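Iron-containing alcohol dehydrogenase (Ralstonia eutropha, PDB 3JZD) probably reduces maleylacetate to 3-oxoadipate with NADH or NADPH, as a homodimeric member of the iron-containing alcohol dehydrogenase family. Local coordinates at residues Q26-V31 with D56-L61; F253-A258 with R312-R317; M316-L321 with L347-Y352. All blocks are in the same frame, centred on the assembly; numbering follows the deposited sequence.

Interaction 1 (Q26-V31 with D56-L61)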
loop_
_atom_site.group_PDB
_atom_site.type_symbol
_atom_site.label_atom_id
_atom_site.label_comp_id
_atom_site.label_asym_id
_atom_site.label_seq_id
_atom_site.Cartn_x
_atom_site.Cartn_y
_atom_site.Cartn_z
ATOM N N GLN A 26 -23.641 1.026 3.557
ATOM C CA GLN A 26 -23.382 1.860 2.405
ATOM C C GLN A 26 -23.312 1.009 1.169
ATOM O O GLN A 26 -22.858 1.472 0.145
ATOM C CB GLN A 26 -22.044 2.605 2.584
ATOM C CG GLN A 26 -22.011 3.452 3.830
ATOM C CD GLN A 26 -20.632 4.040 4.122
ATOM O OE1 GLN A 26 -19.739 4.075 3.258
ATOM N NE2 GLN A 26 -20.456 4.513 5.354
ATOM N N VAL A 27 -23.780 -0.230 1.250
ATOM C CA VAL A 27 -23.686 -1.134 0.118
ATOM C C VAL A 27 -24.354 -0.617 -1.161
ATOM O O VAL A 27 -23.784 -0.758 -2.247
ATOM C CB VAL A 27 -24.168 -2.598 0.466
ATOM C CG1 VAL A 27 -25.673 -2.690 0.878
ATOM C CG2 VAL A 27 -23.853 -3.553 -0.703
ATOM N N ALA A 28 -25.535 -0.015 -1.054
ATOM C CA ALA A 28 -26.258 0.479 -2.244
ATOM C C ALA A 28 -25.445 1.559 -2.925
ATOM O O ALA A 28 -25.377 1.583 -4.148
ATOM C CB ALA A 28 -27.635 1.038 -1.893
ATOM N N ALA A 29 -24.869 2.466 -2.125
ATOM C CA ALA A 29 -24.027 3.568 -2.635
ATOM C C ALA A 29 -22.817 2.991 -3.411
ATOM O O ALA A 29 -22.435 3.538 -4.426
ATOM C CB ALA A 29 -23.538 4.519 -1.494
ATOM N N GLU A 30 -22.257 1.871 -2.942
ATOM C CA GLU A 30 -21.098 1.251 -3.628
ATOM C C GLU A 30 -21.442 0.563 -4.939
ATOM O O GLU A 30 -20.679 0.612 -5.913
ATOM C CB GLU A 30 -20.363 0.315 -2.666
ATOM C CG GLU A 30 -19.720 1.078 -1.528
ATOM C CD GLU A 30 -18.698 2.137 -2.024
ATOM O OE1 GLU A 30 -18.028 1.919 -3.057
ATOM O OE2 GLU A 30 -18.563 3.165 -1.363
ATOM N N VAL A 31 -22.592 -0.085 -4.973
ATOM C CA VAL A 31 -23.117 -0.654 -6.220
ATOM C C VAL A 31 -23.419 0.480 -7.232
ATOM O O VAL A 31 -23.037 0.377 -8.413
ATOM C CB VAL A 31 -24.366 -1.534 -5.928
ATOM C CG1 VAL A 31 -25.137 -1.891 -7.193
ATOM C CG2 VAL A 31 -23.918 -2.834 -5.174
ATOM N N ASP A 56 -31.983 -6.225 1.399
ATOM C CA ASP A 56 -32.887 -5.165 1.773
ATOM C C ASP A 56 -32.241 -3.780 1.658
ATOM O O ASP A 56 -32.911 -2.847 1.270
ATOM C CB ASP A 56 -33.436 -5.371 3.167
ATOM C CG ASP A 56 -34.451 -6.526 3.223
ATOM O OD1 ASP A 56 -34.934 -6.979 2.156
ATOM O OD2 ASP A 56 -34.753 -6.983 4.337
ATOM N N LEU A 57 -30.965 -3.645 2.021
ATOM C CA LEU A 57 -30.293 -2.374 1.867
ATOM C C LEU A 57 -30.245 -1.954 0.378
ATOM O O LEU A 57 -30.399 -0.787 0.067
ATOM C CB LEU A 57 -28.890 -2.402 2.483
ATOM C CG LEU A 57 -28.900 -2.311 4.012
ATOM C CD1 LEU A 57 -27.636 -2.863 4.665
ATOM C CD2 LEU A 57 -29.111 -0.891 4.407
ATOM N N LEU A 58 -30.062 -2.898 -0.522
ATOM C CA LEU A 58 -29.985 -2.588 -1.951
ATOM C C LEU A 58 -31.318 -2.121 -2.528
ATOM O O LEU A 58 -31.344 -1.379 -3.519
ATOM C CB LEU A 58 -29.511 -3.801 -2.742
ATOM C CG LEU A 58 -28.051 -4.146 -2.527
ATOM C CD1 LEU A 58 -27.737 -5.493 -3.173
ATOM C CD2 LEU A 58 -27.163 -3.036 -3.084
ATOM N N GLY A 59 -32.407 -2.576 -1.901
ATOM C CA GLY A 59 -33.736 -2.203 -2.282
ATOM C C GLY A 59 -33.948 -2.598 -3.721
ATOM O O GLY A 59 -33.678 -3.741 -4.060
ATOM N N PRO A 60 -34.327 -1.635 -4.582
ATOM C CA PRO A 60 -34.607 -1.953 -5.966
ATOM C C PRO A 60 -33.366 -2.295 -6.776
ATOM O O PRO A 60 -33.519 -2.741 -7.901
ATOM C CB PRO A 60 -35.280 -0.677 -6.481
ATOM C CG PRO A 60 -34.644 0.372 -5.696
ATOM C CD PRO A 60 -34.521 -0.199 -4.324
ATOM N N LEU A 61 -32.169 -2.095 -6.225
ATOM C CA LEU A 61 -30.950 -2.503 -6.891
ATOM C C LEU A 61 -30.721 -4.003 -6.735
ATOM O O LEU A 61 -29.875 -4.541 -7.397
ATOM C CB LEU A 61 -29.729 -1.787 -6.325
ATOM C CG LEU A 61 -29.595 -0.292 -6.524
ATOM C CD1 LEU A 61 -28.587 0.225 -5.566
ATOM C CD2 LEU A 61 -29.209 0.014 -8.001
#
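Val27, Ala28 and Val31 meet Leu57, Leu58 and Leu61 in a contact of apolar side chains between two helices that flank the parallel sheet of the N-terminal, dinucleotide-binding part of the chain. Helix 27-33 supplies one wall; the other is the last turn of helix 48-58 and the short 3-10 turn leading into strand 62-66. The backbones come close at a small residue: the CA atoms of Ala28 and Leu58 lie 4.8 Å apart. Leu58 reaches in with its CD2 branch, which rests 3.7 Å from Ala28 CA and 3.9 Å from Val31 CG2, its side chain crossing that of Val31 at about a right angle. On one flank Val27 CG1 touches Leu57 CB at 3.6 Å, a methyl set between its own backbone N and carbonyl carbon (chi1 63°). On the other, Leu61 CD1 packs 3.9 Å from Ala28 CB and also approaches the Ala28 carbonyl oxygen. Beneath, Val31 and Leu58 both touch Ala39 of strand 39-42, while Val27 and Val31 touch Val94 of strand 92-97, so the same side chains seat the helices on the sheet. With hydrocarbon groups doing most of the touching, cohesion here probably comes from shape fit and the exclusion of water rather than from directional bonds.

Interaction 2 (F253-A258 with R312-R317). With NAD (nicotinamide-adenine-dinucleotide), chain E.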
loop_
_atom_site.group_PDB
_atom_site.type_symbol
_atom_site.label_atom_id
_atom_site.label_comp_id
_atom_site.label_asym_id
_atom_site.label_seq_id
_atom_site.Cartn_x
_atom_site.Cartn_y
_atom_site.Cartn_z
ATOM N N PHE A 253 -7.239 -34.656 1.320
ATOM C CA PHE A 253 -7.814 -35.349 2.465
ATOM C C PHE A 253 -9.040 -34.719 3.050
ATOM O O PHE A 253 -9.516 -35.181 4.086
ATOM C CB PHE A 253 -6.703 -35.581 3.520
ATOM C CG PHE A 253 -5.535 -36.302 2.942
ATOM C CD1 PHE A 253 -5.584 -37.662 2.756
ATOM C CD2 PHE A 253 -4.440 -35.612 2.475
ATOM C CE1 PHE A 253 -4.531 -38.330 2.156
ATOM C CE2 PHE A 253 -3.402 -36.262 1.892
ATOM C CZ PHE A 253 -3.455 -37.635 1.711
ATOM N N ASN A 254 -9.542 -33.675 2.405
ATOM C CA ASN A 254 -10.786 -32.999 2.824
ATOM C C ASN A 254 -10.744 -32.408 4.224
ATOM O O ASN A 254 -11.746 -32.371 4.916
ATOM C CB ASN A 254 -12.005 -33.930 2.630
ATOM C CG ASN A 254 -12.385 -34.090 1.155
ATOM O OD1 ASN A 254 -12.703 -33.117 0.486
ATOM N ND2 ASN A 254 -12.359 -35.321 0.656
ATOM N N LEU A 255 -9.575 -31.928 4.633
ATOM C CA LEU A 255 -9.444 -31.326 5.960
ATOM C C LEU A 255 -9.988 -29.901 5.924
ATOM O O LEU A 255 -9.876 -29.239 4.906
ATOM C CB LEU A 255 -8.005 -31.270 6.384
ATOM C CG LEU A 255 -7.211 -32.551 6.395
ATOM C CD1 LEU A 255 -5.942 -32.281 7.226
ATOM C CD2 LEU A 255 -8.060 -33.716 6.954
ATOM N N PRO A 256 -10.609 -29.435 7.030
ATOM C CA PRO A 256 -11.168 -28.093 7.017
ATOM C C PRO A 256 -10.063 -27.072 6.847
ATOM O O PRO A 256 -8.995 -27.171 7.473
ATOM C CB PRO A 256 -11.886 -27.984 8.369
ATOM C CG PRO A 256 -11.308 -29.076 9.197
ATOM C CD PRO A 256 -10.924 -30.159 8.268
ATOM N N HIS A 257 -10.339 -26.077 6.016
ATOM C CA HIS A 257 -9.368 -25.053 5.586
ATOM C C HIS A 257 -8.638 -24.241 6.694
ATOM O O HIS A 257 -7.430 -24.414 6.896
ATOM C CB HIS A 257 -10.044 -24.113 4.553
ATOM C CG HIS A 257 -9.155 -23.032 4.085
ATOM N ND1 HIS A 257 -8.231 -23.219 3.083
ATOM C CD2 HIS A 257 -8.985 -21.763 4.536
ATOM C CE1 HIS A 257 -7.550 -22.090 2.916
ATOM N NE2 HIS A 257 -8.009 -21.191 3.771
ATOM N N ALA A 258 -9.347 -23.373 7.400
ATOM C CA ALA A 258 -8.707 -22.501 8.423
ATOM C C ALA A 258 -7.949 -23.310 9.486
ATOM O O ALA A 258 -6.815 -22.980 9.886
ATOM C CB ALA A 258 -9.754 -21.608 9.086
ATOM N N ARG A 312 -4.678 -34.652 13.908
ATOM C CA ARG A 312 -5.431 -35.786 14.407
ATOM C C ARG A 312 -6.855 -35.344 14.786
ATOM O O ARG A 312 -7.814 -36.069 14.610
ATOM C CB ARG A 312 -4.752 -36.375 15.664
ATOM C CG ARG A 312 -5.472 -37.628 16.237
ATOM C CD ARG A 312 -5.062 -38.055 17.669
ATOM N NE ARG A 312 -3.764 -37.507 18.064
ATOM C CZ ARG A 312 -3.579 -36.318 18.673
ATOM N NH1 ARG A 312 -4.608 -35.519 18.982
ATOM N NH2 ARG A 312 -2.351 -35.919 18.980
ATOM N N ASP A 313 -6.960 -34.148 15.351
ATOM C CA ASP A 313 -8.231 -33.623 15.821
ATOM C C ASP A 313 -9.152 -33.022 14.792
ATOM O O ASP A 313 -10.272 -32.762 15.117
ATOM C CB ASP A 313 -7.971 -32.641 16.923
ATOM C CG ASP A 313 -7.289 -33.306 18.079
ATOM O OD1 ASP A 313 -7.538 -34.513 18.280
ATOM O OD2 ASP A 313 -6.495 -32.653 18.775
ATOM N N ILE A 314 -8.698 -32.845 13.562
ATOM C CA ILE A 314 -9.539 -32.291 12.509
ATOM C C ILE A 314 -9.724 -33.280 11.357
ATOM O O ILE A 314 -9.944 -32.893 10.203
ATOM C CB ILE A 314 -9.079 -30.890 12.014
ATOM C CG1 ILE A 314 -7.666 -30.955 11.418
ATOM C CG2 ILE A 314 -9.084 -29.878 13.169
ATOM C CD1 ILE A 314 -7.423 -29.926 10.276
ATOM N N GLY A 315 -9.604 -34.569 11.642
ATOM C CA GLY A 315 -9.974 -35.563 10.625
ATOM C C GLY A 315 -8.908 -36.075 9.684
ATOM O O GLY A 315 -9.245 -36.567 8.605
HETATM N N MSE A 316 -7.641 -35.939 10.047
HETATM C CA MSE A 316 -6.576 -36.477 9.216
HETATM C C MSE A 316 -6.340 -37.880 9.749
HETATM O O MSE A 316 -6.197 -38.045 10.953
HETATM C CB MSE A 316 -5.300 -35.674 9.384
HETATM C CG MSE A 316 -4.097 -36.149 8.565
HETATM SE SE MSE A 316 -4.468 -35.974 6.641
HETATM C CE MSE A 316 -2.852 -36.901 5.939
ATOM N N ARG A 317 -6.332 -38.895 8.883
ATOM C CA ARG A 317 -5.964 -40.240 9.335
ATOM C C ARG A 317 -4.424 -40.338 9.421
ATOM O O ARG A 317 -3.701 -39.942 8.478
ATOM C CB ARG A 317 -6.475 -41.300 8.363
ATOM C CG ARG A 317 -7.990 -41.295 8.179
ATOM C CD ARG A 317 -8.460 -42.541 7.447
ATOM N NE ARG A 317 -7.833 -42.679 6.141
ATOM C CZ ARG A 317 -7.706 -43.842 5.494
ATOM N NH1 ARG A 317 -8.142 -44.963 6.051
ATOM N NH2 ARG A 317 -7.112 -43.907 4.298
HETATM P PA NAD E . -15.735 -20.305 4.505
HETATM O O1A NAD E . -16.019 -19.203 3.527
HETATM O O2A NAD E . -15.641 -21.572 3.771
HETATM O O5B NAD E . -16.742 -20.226 5.757
HETATM C C5B NAD E . -16.906 -21.341 6.629
HETATM C C4B NAD E . -18.268 -21.254 7.295
HETATM O O4B NAD E . -18.352 -20.151 8.175
HETATM C C3B NAD E . -19.369 -21.035 6.264
HETATM O O3B NAD E . -20.494 -21.812 6.558
HETATM C C2B NAD E . -19.767 -19.588 6.433
HETATM O O2B NAD E . -21.104 -19.354 6.055
HETATM C C1B NAD E . -19.513 -19.391 7.924
HETATM N N9A NAD E . -19.238 -17.996 8.264
HETATM C C8A NAD E . -18.324 -17.207 7.613
HETATM N N7A NAD E . -18.314 -16.007 8.213
HETATM C C5A NAD E . -19.199 -15.992 9.219
HETATM C C6A NAD E . -19.610 -14.995 10.116
HETATM N N6A NAD E . -18.908 -13.902 10.339
HETATM N N1A NAD E . -20.603 -15.295 11.016
HETATM C C2A NAD E . -21.183 -16.541 11.037
HETATM N N3A NAD E . -20.771 -17.529 10.161
HETATM C C4A NAD E . -19.803 -17.251 9.244
HETATM O O3 NAD E . -14.352 -20.154 5.320
HETATM P PN NAD E . -13.062 -19.288 4.898
HETATM O O1N NAD E . -11.953 -19.902 5.751
HETATM O O2N NAD E . -13.388 -17.848 4.930
HETATM O O5D NAD E . -12.788 -19.582 3.386
HETATM C C5D NAD E . -11.968 -20.647 3.008
HETATM C C4D NAD E . -12.190 -20.868 1.525
HETATM O O4D NAD E . -11.726 -19.719 0.862
HETATM C C3D NAD E . -11.373 -22.027 0.988
HETATM O O3D NAD E . -12.009 -22.511 -0.155
HETATM C C2D NAD E . -10.077 -21.371 0.629
HETATM O O2D NAD E . -9.323 -22.141 -0.273
HETATM C C1D NAD E . -10.612 -20.057 0.055
HETATM N N1N NAD E . -9.579 -19.008 0.048
HETATM C C2N NAD E . -9.170 -18.520 -1.166
HETATM C C3N NAD E . -8.203 -17.527 -1.232
HETATM C C7N NAD E . -7.817 -16.922 -2.563
HETATM O O7N NAD E . -6.885 -15.884 -2.609
HETATM N N7N NAD E . -8.364 -17.312 -3.699
HETATM C C4N NAD E . -7.657 -17.028 -0.038
HETATM C C5N NAD E . -8.085 -17.523 1.188
HETATM C C6N NAD E . -9.076 -18.506 1.220
HETATM O O HOH W 1 -9.413 -37.648 5.410
#
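Phe253, just ahead of the turn that leads to helix 257-272, faces Met316, a selenomethionine in this model. The selenomethyl carbon sits over the middle of the ring, Met316 CE lying 4.0 Å from the Phe253 centroid and 8° off the ring normal, a CH-pi contact. Met316 SE stands obliquely to the same ring, 4.4 Å from the Phe253 centroid, completing a Met-aromatic pair. The Met316 chain extends from its backbone with CG anti to N (chi1 180°), then bends at chi2 (64°), which places SE near Phe253 CB as well. The Phe253 carbonyl accepts a hydrogen bond from a water that also donates weakly to Gly315 O. Asn254, with positive phi, takes the chain out of the helix. Leu255 then splits its branches: CD1 meets Met316 SE at 4.0 Å, whereas CD2 lies 3.5 Å from Gly315 O, against the backbone. This turn between helices 241-253 and 257-272 belongs to the all-helical C-terminal half of the iron-containing alcohol dehydrogenase fold, and its partner is the loop ahead of helix 321-328. Pro256, the N-cap residue of helix 257-272, lays its ring beside Ile314, with Pro256 CG 4.0 Å from Ile314 CB and Pro256 CD close to the Ile314 carbonyl. One residue on, His257 turns away to the cofactor, where its ring takes NAD C2D over one face, toward the rim, with His257 CE1 3.5 Å from that ribose carbon.

Interaction 3 (M316-L321 with L347-Y352)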
loop_
_atom_site.group_PDB
_atom_site.type_symbol
_atom_site.label_atom_id
_atom_site.label_comp_id
_atom_site.label_asym_id
_atom_site.label_seq_id
_atom_site.Cartn_x
_atom_site.Cartn_y
_atom_site.Cartn_z
HETATM N N MSE A 316 -7.641 -35.939 10.047
HETATM C CA MSE A 316 -6.576 -36.477 9.216
HETATM C C MSE A 316 -6.340 -37.880 9.749
HETATM O O MSE A 316 -6.197 -38.045 10.953
HETATM C CB MSE A 316 -5.300 -35.674 9.384
HETATM C CG MSE A 316 -4.097 -36.149 8.565
HETATM SE SE MSE A 316 -4.468 -35.974 6.641
HETATM C CE MSE A 316 -2.852 -36.901 5.939
ATOM N N ARG A 317 -6.332 -38.895 8.883
ATOM C CA ARG A 317 -5.964 -40.240 9.335
ATOM C C ARG A 317 -4.424 -40.338 9.421
ATOM O O ARG A 317 -3.701 -39.942 8.478
ATOM C CB ARG A 317 -6.475 -41.300 8.363
ATOM C CG ARG A 317 -7.990 -41.295 8.179
ATOM C CD ARG A 317 -8.460 -42.541 7.447
ATOM N NE ARG A 317 -7.833 -42.679 6.141
ATOM C CZ ARG A 317 -7.706 -43.842 5.494
ATOM N NH1 ARG A 317 -8.142 -44.963 6.051
ATOM N NH2 ARG A 317 -7.112 -43.907 4.298
ATOM N N GLU A 318 -3.915 -40.873 10.527
ATOM C CA GLU A 318 -2.482 -41.063 10.647
ATOM C C GLU A 318 -1.958 -41.938 9.483
ATOM O O GLU A 318 -0.866 -41.755 8.983
ATOM C CB GLU A 318 -2.119 -41.772 11.939
ATOM C CG GLU A 318 -0.596 -41.838 12.127
ATOM C CD GLU A 318 -0.139 -42.299 13.505
ATOM O OE1 GLU A 318 -0.969 -42.794 14.316
ATOM O OE2 GLU A 318 1.083 -42.146 13.794
ATOM N N GLU A 319 -2.796 -42.852 9.052
ATOM C CA GLU A 319 -2.477 -43.795 7.999
ATOM C C GLU A 319 -2.347 -43.157 6.613
ATOM O O GLU A 319 -1.993 -43.838 5.700
ATOM C CB GLU A 319 -3.573 -44.882 7.943
ATOM C CG GLU A 319 -3.739 -45.683 9.274
ATOM C CD GLU A 319 -4.661 -45.062 10.332
ATOM O OE1 GLU A 319 -5.163 -43.929 10.146
ATOM O OE2 GLU A 319 -4.875 -45.739 11.371
ATOM N N ASP A 320 -2.686 -41.884 6.472
ATOM C CA ASP A 320 -2.585 -41.151 5.213
ATOM C C ASP A 320 -1.373 -40.212 5.138
ATOM O O ASP A 320 -1.173 -39.540 4.133
ATOM C CB ASP A 320 -3.829 -40.278 5.036
ATOM C CG ASP A 320 -5.030 -41.041 4.572
ATOM O OD1 ASP A 320 -4.827 -42.098 3.959
ATOM O OD2 ASP A 320 -6.174 -40.554 4.779
ATOM N N LEU A 321 -0.582 -40.153 6.204
ATOM C CA LEU A 321 0.544 -39.253 6.259
ATOM C C LEU A 321 1.599 -39.643 5.248
ATOM O O LEU A 321 2.155 -38.764 4.592
ATOM C CB LEU A 321 1.113 -39.170 7.686
ATOM C CG LEU A 321 0.187 -38.575 8.786
ATOM C CD1 LEU A 321 0.849 -38.776 10.193
ATOM C CD2 LEU A 321 -0.192 -37.091 8.556
ATOM N N LEU A 347 7.639 -33.361 9.375
ATOM C CA LEU A 347 6.815 -32.165 9.579
ATOM C C LEU A 347 5.395 -32.644 9.755
ATOM O O LEU A 347 4.724 -32.265 10.686
ATOM C CB LEU A 347 6.878 -31.228 8.359
ATOM C CG LEU A 347 6.021 -29.944 8.288
ATOM C CD1 LEU A 347 6.504 -29.028 7.135
ATOM C CD2 LEU A 347 4.457 -30.267 8.168
ATOM N N LEU A 348 4.952 -33.493 8.848
ATOM C CA LEU A 348 3.590 -34.018 8.877
ATOM C C LEU A 348 3.255 -34.810 10.142
ATOM O O LEU A 348 2.128 -34.737 10.645
ATOM C CB LEU A 348 3.374 -34.890 7.641
ATOM C CG LEU A 348 3.173 -34.135 6.332
ATOM C CD1 LEU A 348 3.272 -35.057 5.152
ATOM C CD2 LEU A 348 1.828 -33.449 6.363
ATOM N N GLN A 349 4.225 -35.570 10.658
ATOM C CA GLN A 349 3.997 -36.380 11.840
ATOM C C GLN A 349 3.796 -35.439 13.050
ATOM O O GLN A 349 2.909 -35.655 13.882
ATOM C CB GLN A 349 5.180 -37.298 12.113
ATOM C CG GLN A 349 4.941 -38.280 13.251
ATOM C CD GLN A 349 3.876 -39.296 12.885
ATOM O OE1 GLN A 349 3.769 -39.696 11.723
ATOM N NE2 GLN A 349 3.097 -39.717 13.852
ATOM N N ALA A 350 4.658 -34.428 13.154
ATOM C CA ALA A 350 4.583 -33.436 14.236
ATOM C C ALA A 350 3.268 -32.633 14.196
ATOM O O ALA A 350 2.676 -32.349 15.226
ATOM C CB ALA A 350 5.820 -32.477 14.193
ATOM N N ALA A 351 2.839 -32.273 13.007
ATOM C CA ALA A 351 1.562 -31.575 12.795
ATOM C C ALA A 351 0.393 -32.500 13.194
ATOM O O ALA A 351 -0.575 -32.049 13.851
ATOM C CB ALA A 351 1.409 -31.144 11.312
ATOM N N TYR A 352 0.511 -33.785 12.831
ATOM C CA TYR A 352 -0.513 -34.806 13.160
ATOM C C TYR A 352 -0.709 -34.898 14.666
ATOM O O TYR A 352 -1.829 -34.879 15.172
ATOM C CB TYR A 352 -0.160 -36.202 12.607
ATOM C CG TYR A 352 -1.167 -37.245 13.024
ATOM C CD1 TYR A 352 -2.388 -37.332 12.396
ATOM C CD2 TYR A 352 -0.940 -38.063 14.112
ATOM C CE1 TYR A 352 -3.338 -38.227 12.805
ATOM C CE2 TYR A 352 -1.894 -38.975 14.523
ATOM C CZ TYR A 352 -3.080 -39.047 13.867
ATOM O OH TYR A 352 -4.026 -39.948 14.255
HETATM O O HOH W 2 -5.698 -41.490 12.697
HETATM O O HOH W 3 2.469 -42.891 11.683
#
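Tyr352 and Leu321 are the two bumps that close this contact, in the helical C-terminal domain of the iron-containing alcohol dehydrogenase fold, where helix 341-353 lies against the 3-10 turn 318-320 that leads into helix 321-328. The Tyr352 side chain leaves its helix with CG anti to the backbone N (chi1 176°) and fits into the bend formed by Met316, Arg317 and Glu318. Glu318 lies across one face of the ring: its CB is 3.9 Å from the Tyr352 centroid in a CH-pi contact, and the carboxylate plane is turned only 22° from the ring plane. The Met316 carbonyl oxygen approaches the ring edge in plane, 3.4 Å from Tyr352 CE1. Leu321 fills the hollow between Leu348, Gln349 and Tyr352. Its CD1 lies 3.7 Å from Tyr352 CB and also meets Gln349 OE1, while CD2 leans on the Leu348 carbonyl. Arg317, meanwhile, grips Asp320 side-on through NE and NH2, a salt bridge spanning the turn.

The polar part of the contact joins Gln349 to Glu318: Gln349 NE2 donates to Glu318 OE2 over 3.2 Å at 162°. That donor approaches from above the carboxylate plane, although the acceptor lies in the amide plane. The glutamine is held from both directions along its own helix, OE1 by a hydrogen bond from Arg345 one turn earlier and NE2 by one to Glu353 one turn later. A calcium ion lies about 4 Å from the Glu318 side chain. Beyond the ring, a water joins the two segments, accepting from Glu318 N at 2.9 Å and lying 2.8 Å from Tyr352 OH.

How the interactions relate
Along the chain interaction 1 closes before the other two open, and interaction 3 begins on Met316 and Arg317, where interaction 2 ends. Interaction 1 belongs to the N-terminal alpha/beta part with its parallel sheet, and its centre is about 38 Å from that of interaction 2 and 47 Å from that of interaction 3, across the chain's centre. Interactions 2 and 3 are neighbours in the helical half, centres about 10 Å apart. They touch through Phe253 and Asp320 and through a probable hydrogen bond from Arg312 N to Tyr352 O. The loop 312-317 thereby links helix 341-353 to the turn that leads into helix 257-272 and its NAD-contacting His257.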